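Local coordinates for protein putative retaining b-glycosidase (Saccharophagus degradans, PDB 5A95) that probably hydrolyses mixed-linkage beta-glucans as a retaining glycoside hydrolase of family 5, its specificity being dictated by its quaternary structure, at residues S143-P155 with L197-N209. The protein carries 1 engineered substitution. Sequence-based numbering, arbitrary orientation.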
loop_
_atom_site.group_PDB
_atom_site.type_symbol
_atom_site.label_atom_id
_atom_site.label_comp_id
_atom_site.label_asym_id
_atom_site.label_seq_id
_atom_site.Cartn_x
_atom_site.Cartn_y
_atom_site.Cartn_z
ATOM N N SER A 143 -11.363 11.910 6.802
ATOM C CA SER A 143 -9.979 11.830 7.170
ATOM C C SER A 143 -9.389 13.243 7.221
ATOM O O SER A 143 -9.968 14.214 6.727
ATOM C CB SER A 143 -9.231 10.922 6.192
ATOM O OG SER A 143 -7.857 10.799 6.543
ATOM N N ILE A 144 -8.237 13.352 7.875
ATOM C CA ILE A 144 -7.511 14.600 8.086
ATOM C C ILE A 144 -6.048 14.264 7.886
ATOM O O ILE A 144 -5.488 13.466 8.666
ATOM C CB ILE A 144 -7.718 15.179 9.505
ATOM C CG1 ILE A 144 -9.199 15.365 9.822
ATOM C CG2 ILE A 144 -6.957 16.499 9.613
ATOM C CD1 ILE A 144 -9.478 15.991 11.165
ATOM N N GLY A 145 -5.428 14.815 6.845
ATOM C CA GLY A 145 -4.051 14.535 6.554
ATOM C C GLY A 145 -3.764 14.573 5.070
ATOM O O GLY A 145 -4.465 15.277 4.314
ATOM N N TYR A 146 -2.755 13.822 4.643
ATOM C CA TYR A 146 -2.253 13.915 3.283
ATOM C C TYR A 146 -2.309 12.549 2.642
ATOM O O TYR A 146 -1.442 11.683 2.855
ATOM C CB TYR A 146 -0.813 14.506 3.257
ATOM C CG TYR A 146 -0.434 15.074 1.921
ATOM C CD1 TYR A 146 -1.214 16.067 1.347
ATOM C CD2 TYR A 146 0.639 14.591 1.204
ATOM C CE1 TYR A 146 -0.932 16.588 0.109
ATOM C CE2 TYR A 146 0.941 15.123 -0.045
ATOM C CZ TYR A 146 0.138 16.113 -0.587
ATOM O OH TYR A 146 0.365 16.674 -1.830
ATOM N N LEU A 147 -3.355 12.357 1.846
ATOM C CA LEU A 147 -3.600 11.065 1.257
ATOM C C LEU A 147 -2.451 10.569 0.364
ATOM O O LEU A 147 -2.119 9.390 0.389
ATOM C CB LEU A 147 -4.956 11.054 0.534
ATOM C CG LEU A 147 -5.395 9.743 -0.073
ATOM C CD1 LEU A 147 -5.515 8.643 0.972
ATOM C CD2 LEU A 147 -6.713 9.923 -0.800
ATOM N N PRO A 148 -1.794 11.474 -0.397
ATOM C CA PRO A 148 -0.718 10.943 -1.262
ATOM C C PRO A 148 0.416 10.216 -0.554
ATOM O O PRO A 148 1.008 9.303 -1.117
ATOM C CB PRO A 148 -0.204 12.181 -2.009
ATOM C CG PRO A 148 -1.439 13.037 -2.117
ATOM C CD PRO A 148 -2.114 12.872 -0.759
ATOM N N THR A 149 0.738 10.623 0.679
ATOM C CA THR A 149 1.746 9.927 1.483
ATOM C C THR A 149 1.118 8.993 2.513
ATOM O O THR A 149 1.835 8.321 3.261
ATOM C CB THR A 149 2.661 10.897 2.217
ATOM O OG1 THR A 149 1.844 11.734 3.018
ATOM C CG2 THR A 149 3.515 11.689 1.263
ATOM N N GLU A 150 -0.203 8.973 2.601
ATOM C CA GLU A 150 -0.933 8.141 3.563
ATOM C C GLU A 150 -0.485 8.417 5.000
ATOM O O GLU A 150 -0.297 7.483 5.769
ATOM C CB GLU A 150 -0.885 6.635 3.191
ATOM C CG GLU A 150 -1.419 6.377 1.785
ATOM C CD GLU A 150 -1.279 4.969 1.315
ATOM O OE1 GLU A 150 -0.521 4.221 1.955
ATOM O OE2 GLU A 150 -1.923 4.577 0.298
ATOM N N GLN A 151 -0.371 9.694 5.339
ATOM C CA GLN A 151 0.001 10.135 6.682
ATOM C C GLN A 151 -1.069 11.104 7.187
ATOM O O GLN A 151 -1.537 11.958 6.442
ATOM C CB GLN A 151 1.372 10.849 6.710
ATOM C CG GLN A 151 2.499 10.078 6.079
ATOM C CD GLN A 151 2.856 8.810 6.818
ATOM O OE1 GLN A 151 3.284 8.848 7.978
ATOM N NE2 GLN A 151 2.729 7.683 6.157
ATOM N N TYR A 152 -1.424 10.995 8.471
ATOM C CA TYR A 152 -2.634 11.636 9.001
ATOM C C TYR A 152 -2.441 12.310 10.335
ATOM O O TYR A 152 -1.471 12.046 11.086
ATOM C CB TYR A 152 -3.801 10.612 9.073
ATOM C CG TYR A 152 -3.970 9.917 7.745
ATOM C CD1 TYR A 152 -4.669 10.500 6.706
ATOM C CD2 TYR A 152 -3.365 8.707 7.516
ATOM C CE1 TYR A 152 -4.729 9.918 5.459
ATOM C CE2 TYR A 152 -3.415 8.101 6.284
ATOM C CZ TYR A 152 -4.135 8.689 5.250
ATOM O OH TYR A 152 -4.163 8.091 4.015
ATOM N N GLN A 153 -3.419 13.127 10.698
ATOM C CA GLN A 153 -3.394 13.837 11.947
ATOM C C GLN A 153 -3.509 12.909 13.165
ATOM O O GLN A 153 -2.958 13.214 14.229
ATOM C CB GLN A 153 -4.481 14.923 11.953
ATOM C CG GLN A 153 -4.544 15.720 13.252
ATOM C CD GLN A 153 -5.468 16.882 13.122
ATOM O OE1 GLN A 153 -5.186 17.781 12.351
ATOM N NE2 GLN A 153 -6.533 16.882 13.907
ATOM N N HIS A 154 -4.260 11.828 13.048
ATOM C CA HIS A 154 -4.573 10.944 14.160
ATOM C C HIS A 154 -4.985 9.610 13.583
ATOM O O HIS A 154 -5.588 9.562 12.494
ATOM C CB HIS A 154 -5.715 11.575 14.990
ATOM C CG HIS A 154 -6.098 10.825 16.230
ATOM N ND1 HIS A 154 -6.799 9.646 16.219
ATOM C CD2 HIS A 154 -5.901 11.126 17.534
ATOM C CE1 HIS A 154 -6.986 9.227 17.460
ATOM N NE2 HIS A 154 -6.456 10.118 18.281
ATOM N N PRO A 155 -4.732 8.511 14.317
ATOM C CA PRO A 155 -5.124 7.183 13.790
ATOM C C PRO A 155 -6.603 6.964 13.475
ATOM O O PRO A 155 -6.941 6.137 12.631
ATOM C CB PRO A 155 -4.597 6.208 14.853
ATOM C CG PRO A 155 -3.514 6.956 15.566
ATOM C CD PRO A 155 -3.886 8.406 15.523
ATOM N N LEU A 197 3.761 15.808 7.363
ATOM C CA LEU A 197 3.131 14.611 6.822
ATOM C C LEU A 197 3.534 14.311 5.383
ATOM O O LEU A 197 3.184 13.259 4.846
ATOM C CB LEU A 197 1.618 14.709 6.915
ATOM C CG LEU A 197 1.036 14.957 8.317
ATOM C CD1 LEU A 197 -0.470 14.969 8.183
ATOM C CD2 LEU A 197 1.462 13.925 9.344
ATOM N N GLY A 198 4.258 15.229 4.750
ATOM C CA GLY A 198 4.574 15.163 3.318
ATOM C C GLY A 198 4.698 16.575 2.791
ATOM O O GLY A 198 4.471 17.535 3.526
ATOM N N GLU A 199 5.081 16.709 1.540
ATOM C CA GLU A 199 5.192 18.032 0.911
ATOM C C GLU A 199 3.853 18.366 0.251
ATOM O O GLU A 199 3.491 17.771 -0.751
ATOM C CB GLU A 199 6.299 18.055 -0.166
ATOM C CG GLU A 199 6.360 19.367 -0.963
ATOM C CD GLU A 199 7.348 19.398 -2.100
ATOM O OE1 GLU A 199 8.336 18.644 -2.057
ATOM O OE2 GLU A 199 7.148 20.199 -3.046
ATOM N N ARG A 200 3.139 19.347 0.767
ATOM C CA ARG A 200 1.880 19.681 0.136
ATOM C C ARG A 200 2.159 20.119 -1.292
ATOM O O ARG A 200 3.057 20.911 -1.535
ATOM C CB ARG A 200 1.082 20.703 0.945
ATOM C CG ARG A 200 1.461 22.141 0.751
ATOM C CD ARG A 200 0.614 23.075 1.606
ATOM N NE ARG A 200 0.903 22.943 3.032
ATOM C CZ ARG A 200 1.938 23.503 3.644
ATOM N NH1 ARG A 200 2.852 24.215 2.972
ATOM N NH2 ARG A 200 2.050 23.346 4.937
ATOM N N ASN A 201 1.366 19.598 -2.215
ATOM C CA ASN A 201 1.589 19.850 -3.638
ATOM C C ASN A 201 0.254 19.818 -4.364
ATOM O O ASN A 201 -0.389 18.771 -4.432
ATOM C CB ASN A 201 2.527 18.813 -4.227
ATOM C CG ASN A 201 2.883 19.120 -5.674
ATOM O OD1 ASN A 201 2.296 18.572 -6.599
ATOM N ND2 ASN A 201 3.821 20.050 -5.872
ATOM N N TRP A 202 -0.165 20.972 -4.871
ATOM C CA TRP A 202 -1.466 21.033 -5.530
ATOM C C TRP A 202 -1.562 20.096 -6.721
ATOM O O TRP A 202 -2.575 19.413 -6.884
ATOM C CB TRP A 202 -1.811 22.486 -5.939
ATOM C CG TRP A 202 -3.149 22.553 -6.606
ATOM C CD1 TRP A 202 -3.395 22.746 -7.912
ATOM C CD2 TRP A 202 -4.410 22.338 -5.975
ATOM N NE1 TRP A 202 -4.736 22.671 -8.154
ATOM C CE2 TRP A 202 -5.391 22.443 -6.983
ATOM C CE3 TRP A 202 -4.819 22.119 -4.661
ATOM C CZ2 TRP A 202 -6.730 22.279 -6.729
ATOM C CZ3 TRP A 202 -6.163 21.978 -4.411
ATOM C CH2 TRP A 202 -7.102 22.074 -5.430
ATOM N N ALA A 203 -0.545 20.059 -7.571
ATOM C CA ALA A 203 -0.680 19.217 -8.740
ATOM C C ALA A 203 -0.931 17.751 -8.383
ATOM O O ALA A 203 -1.763 17.080 -8.984
ATOM C CB ALA A 203 0.544 19.363 -9.650
ATOM N N GLU A 204 -0.205 17.261 -7.392
ATOM C CA GLU A 204 -0.381 15.899 -6.914
ATOM C C GLU A 204 -1.797 15.660 -6.374
ATOM O O GLU A 204 -2.452 14.671 -6.683
ATOM C CB GLU A 204 0.667 15.638 -5.841
ATOM C CG GLU A 204 0.615 14.291 -5.156
ATOM C CD GLU A 204 1.756 14.125 -4.184
ATOM O OE1 GLU A 204 1.893 14.980 -3.289
ATOM O OE2 GLU A 204 2.464 13.089 -4.269
ATOM N N TRP A 205 -2.270 16.611 -5.600
ATOM C CA TRP A 205 -3.583 16.487 -4.977
ATOM C C TRP A 205 -4.707 16.587 -6.000
ATOM O O TRP A 205 -5.651 15.796 -5.980
ATOM C CB TRP A 205 -3.726 17.494 -3.831
ATOM C CG TRP A 205 -5.001 17.415 -3.081
ATOM C CD1 TRP A 205 -5.863 18.442 -2.834
ATOM C CD2 TRP A 205 -5.554 16.278 -2.411
ATOM N NE1 TRP A 205 -6.934 18.015 -2.103
ATOM C CE2 TRP A 205 -6.768 16.687 -1.823
ATOM C CE3 TRP A 205 -5.183 14.942 -2.298
ATOM C CZ2 TRP A 205 -7.593 15.804 -1.155
ATOM C CZ3 TRP A 205 -6.014 14.071 -1.654
ATOM C CH2 TRP A 205 -7.214 14.504 -1.090
ATOM N N LYS A 206 -4.592 17.552 -6.903
ATOM C CA LYS A 206 -5.519 17.703 -8.023
ATOM C C LYS A 206 -5.641 16.403 -8.828
ATOM O O LYS A 206 -6.735 15.927 -9.100
ATOM C CB LYS A 206 -5.031 18.856 -8.904
ATOM C CG LYS A 206 -5.717 19.006 -10.266
ATOM C CD LYS A 206 -5.000 20.084 -11.082
ATOM C CE LYS A 206 -5.615 20.341 -12.443
ATOM N NZ LYS A 206 -5.595 19.150 -13.303
ATOM N N THR A 207 -4.497 15.823 -9.188
ATOM C CA THR A 207 -4.480 14.593 -9.959
ATOM C C THR A 207 -5.195 13.457 -9.242
ATOM O O THR A 207 -5.937 12.678 -9.841
ATOM C CB THR A 207 -3.029 14.234 -10.354
ATOM O OG1 THR A 207 -2.518 15.301 -11.165
ATOM C CG2 THR A 207 -2.935 12.926 -11.152
ATOM N N LEU A 208 -4.943 13.327 -7.939
ATOM C CA LEU A 208 -5.551 12.270 -7.165
ATOM C C LEU A 208 -7.077 12.460 -7.062
ATOM O O LEU A 208 -7.842 11.492 -7.169
ATOM C CB LEU A 208 -4.857 12.122 -5.816
ATOM C CG LEU A 208 -5.336 10.992 -4.937
ATOM C CD1 LEU A 208 -5.348 9.629 -5.627
ATOM C CD2 LEU A 208 -4.465 10.925 -3.699
ATOM N N ASN A 209 -7.510 13.701 -6.851
ATOM C CA ASN A 209 -8.940 13.947 -6.859
ATOM C C ASN A 209 -9.573 13.615 -8.216
ATOM O O ASN A 209 -10.668 13.027 -8.244
ATOM C CB ASN A 209 -9.293 15.384 -6.463
ATOM C CG ASN A 209 -9.277 15.589 -4.976
ATOM O OD1 ASN A 209 -10.298 15.521 -4.320
ATOM N ND2 ASN A 209 -8.097 15.772 -4.421
#
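Tyr146 projects from 143-155, the hairpin after barrel strand 136-144, into the bend where 197-209 enters helix 202-219, an outer helix of the (beta/alpha)8 barrel. With CG anti to the backbone N (chi1 -159°), its hydroxyl donates to Glu204 OE1 (OH to OE1 2.7 Å). The acceptor lies near the ring plane, is met on its anti side, and its carboxylate is turned 63° from the ring. Asn201 N adds a weak bond to Tyr146 OH (3.1 Å), while Asn201 OD1 N-caps the helix through Glu204 N. Pro148 fills the angle between ring and helix: its CD sits over the centre of the Tyr146 face, and its CB meets Glu204 CD at 3.5 Å. Next to Pro148, Leu147 CB touches Trp205 CZ3 (3.9 Å) and its CD2 Leu208 CD2. Leu197 is the opposing bump: its CD1 enters a hollow walled by Gly145 CA (4.0 Å), where a beta carbon would clash with Gln151 O, and by the Gln151-Tyr152 backbone; its CB meets Gln151 CB. Thr149 OG1 donates to Leu197 O (2.7 Å). In the second subunit, Arg169 bonds to Tyr152 O and Lys162 O accepts from Gln151 NE2. A phenylalanine in place of Tyr146 would probably leave Glu204 OE1 without this donor and Asn201 N without its weak acceptor. Two short hydroxyl bonds thus grip the helix start and Leu197 O, the apolar cluster lying beside the Tyr146 ring; Glu204's charge is probably stabilised by the tyrosine and the helix N-terminus.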